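PDB 3WX5: cellulase from Uncultured bacterium, which probably hydrolyses internal beta-1,4-glucosidic bonds in cellulose, as a family 12 endoglucanase. Local coordinates for residues A[124-129]-A[199-204]. Residues are numbered along the deposited sequence; the frame is centred on the assembly and turned at random.
Sequences LWFSPS and AFIDDA
With chi1 at -60° and chi2 at 180°, Ile201 runs its CG1 branch out to full length, and CD1 reaches from the helix to the side chains of Leu124 and Phe126 on the strand. Phe126 meets it with CG anti to its own carbonyl carbon (chi1 -53°), which sends the far end of the ring toward the helix. The isoleucine comes up against the rim of the ring rather than over a face: CG1 of Ile201 stands 3.9 Å from CZ of Phe126. CD1 of Ile201 lies in the ring plane, 4.1 Å from CE2 of Phe126. Two residues back along the strand and on the same side of it, Leu124 offers one methyl, CD2, at 4.1 Å from CD1 of Ile201, the same methyl that touches the ring, and the two side chains cross at about a right angle. The interface is wholly apolar. The fold is the beta-sandwich of family 12 glycoside hydrolases, in the concanavalin clan; here the short helix 197-206, which follows strand 191-196 of one sheet, packs against the inward side of strand 117-127 in the other. Trp125, between the two touching residues, points to the opposite side of the strand, where it stacks with Tyr136 and meets Trp85 edge-to-face. Val98 touches both Phe126 and Ile201, while Leu216 packs on Leu124 and Phe126. On the helix, neighbouring Phe200 turns its ring to other partners, meeting Trp169 and Tyr183 edge-to-face.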
loop_
_atom_site.group_PDB
_atom_site.type_symbol
_atom_site.label_atom_id
_atom_site.label_comp_id
_atom_site.label_asym_id
_atom_site.label_seq_id
_atom_site.Cartn_x
_atom_site.Cartn_y
_atom_site.Cartn_z
ATOM N N LEU A 124 -3.442 3.169 1.072
ATOM C CA LEU A 124 -4.499 3.152 2.091
ATOM C C LEU A 124 -5.836 3.410 1.410
ATOM O O LEU A 124 -5.944 4.304 0.563
ATOM C CB LEU A 124 -4.253 4.262 3.133
ATOM C CG LEU A 124 -3.180 4.022 4.207
ATOM C CD1 LEU A 124 -1.802 3.925 3.598
ATOM C CD2 LEU A 124 -3.212 5.172 5.230
ATOM N N TRP A 125 -6.891 2.747 1.898
ATOM C CA TRP A 125 -8.161 2.747 1.185
ATOM C C TRP A 125 -9.228 3.305 2.130
ATOM O O TRP A 125 -9.300 2.908 3.296
ATOM C CB TRP A 125 -8.550 1.318 0.732
ATOM C CG TRP A 125 -7.810 0.842 -0.484
ATOM C CD1 TRP A 125 -6.809 -0.094 -0.534
ATOM C CD2 TRP A 125 -7.992 1.306 -1.829
ATOM N NE1 TRP A 125 -6.390 -0.259 -1.833
ATOM C CE2 TRP A 125 -7.053 0.630 -2.636
ATOM C CE3 TRP A 125 -8.874 2.210 -2.429
ATOM C CZ2 TRP A 125 -7.018 0.779 -4.035
ATOM C CZ3 TRP A 125 -8.801 2.399 -3.815
ATOM C CH2 TRP A 125 -7.820 1.743 -4.586
ATOM N N PHE A 126 -10.047 4.200 1.595
ATOM C CA PHE A 126 -11.106 4.883 2.350
ATOM C C PHE A 126 -12.437 4.820 1.602
ATOM O O PHE A 126 -12.480 4.872 0.372
ATOM C CB PHE A 126 -10.753 6.364 2.520
ATOM C CG PHE A 126 -9.389 6.600 3.112
ATOM C CD1 PHE A 126 -8.246 6.511 2.320
ATOM C CD2 PHE A 126 -9.255 7.010 4.432
ATOM C CE1 PHE A 126 -6.973 6.693 2.889
ATOM C CE2 PHE A 126 -8.001 7.299 4.966
ATOM C CZ PHE A 126 -6.862 7.177 4.169
ATOM N N SER A 127 -13.544 4.848 2.349
ATOM C CA SER A 127 -14.805 5.126 1.684
ATOM C C SER A 127 -15.902 5.446 2.683
ATOM O O SER A 127 -15.720 5.236 3.886
ATOM C CB SER A 127 -15.234 3.929 0.844
ATOM O OG SER A 127 -16.041 3.071 1.625
ATOM N N PRO A 128 -17.019 5.998 2.194
ATOM C CA PRO A 128 -18.019 6.411 3.156
ATOM C C PRO A 128 -18.734 5.219 3.751
ATOM O O PRO A 128 -19.477 5.373 4.722
ATOM C CB PRO A 128 -18.985 7.279 2.332
ATOM C CG PRO A 128 -18.802 6.840 0.938
ATOM C CD PRO A 128 -17.321 6.491 0.838
ATOM N N SER A 129 -18.538 4.047 3.160
ATOM C CA SER A 129 -19.205 2.823 3.628
ATOM C C SER A 129 -18.432 2.018 4.689
ATOM O O SER A 129 -17.193 2.071 4.771
ATOM C CB SER A 129 -19.588 1.945 2.426
ATOM O OG SER A 129 -20.012 0.662 2.845
ATOM N N ALA A 199 -0.393 11.952 9.357
ATOM C CA ALA A 199 0.008 13.263 8.780
ATOM C C ALA A 199 -0.464 13.345 7.331
ATOM O O ALA A 199 -0.987 14.387 6.894
ATOM C CB ALA A 199 1.516 13.468 8.865
ATOM N N PHE A 200 -0.286 12.259 6.569
ATOM C CA PHE A 200 -0.736 12.248 5.167
ATOM C C PHE A 200 -2.240 12.320 5.050
ATOM O O PHE A 200 -2.777 13.023 4.197
ATOM C CB PHE A 200 -0.205 10.998 4.431
ATOM C CG PHE A 200 1.289 10.898 4.430
ATOM C CD1 PHE A 200 1.955 10.302 5.493
ATOM C CD2 PHE A 200 2.044 11.583 3.462
ATOM C CE1 PHE A 200 3.340 10.279 5.578
ATOM C CE2 PHE A 200 3.433 11.499 3.488
ATOM C CZ PHE A 200 4.089 10.850 4.558
ATOM N N ILE A 201 -2.925 11.506 5.847
ATOM C CA ILE A 201 -4.348 11.578 5.910
ATOM C C ILE A 201 -4.875 12.985 6.175
ATOM O O ILE A 201 -5.740 13.474 5.440
ATOM C CB ILE A 201 -4.913 10.598 6.967
ATOM C CG1 ILE A 201 -4.496 9.169 6.593
ATOM C CG2 ILE A 201 -6.414 10.751 7.019
ATOM C CD1 ILE A 201 -4.997 8.048 7.596
ATOM N N ASP A 202 -4.309 13.669 7.172
ATOM C CA ASP A 202 -4.791 15.000 7.545
ATOM C C ASP A 202 -4.485 16.014 6.442
ATOM O O ASP A 202 -5.254 16.946 6.239
ATOM C CB ASP A 202 -4.159 15.469 8.876
ATOM C CG ASP A 202 -4.785 14.795 10.105
ATOM O OD1 ASP A 202 -5.742 14.002 9.941
ATOM O OD2 ASP A 202 -4.255 14.986 11.226
ATOM N N ASP A 203 -3.387 15.813 5.708
ATOM C CA ASP A 203 -3.076 16.724 4.588
ATOM C C ASP A 203 -4.105 16.530 3.475
ATOM O O ASP A 203 -4.633 17.495 2.911
ATOM C CB ASP A 203 -1.651 16.479 4.070
ATOM C CG ASP A 203 -1.322 17.325 2.851
ATOM O OD1 ASP A 203 -0.951 18.520 3.018
ATOM O OD2 ASP A 203 -1.518 16.828 1.723
ATOM N N ALA A 204 -4.393 15.266 3.151
ATOM C CA ALA A 204 -5.427 14.971 2.152
ATOM C C ALA A 204 -6.804 15.529 2.555
ATOM O O ALA A 204 -7.538 16.065 1.705
ATOM C CB ALA A 204 -5.516 13.455 1.922
#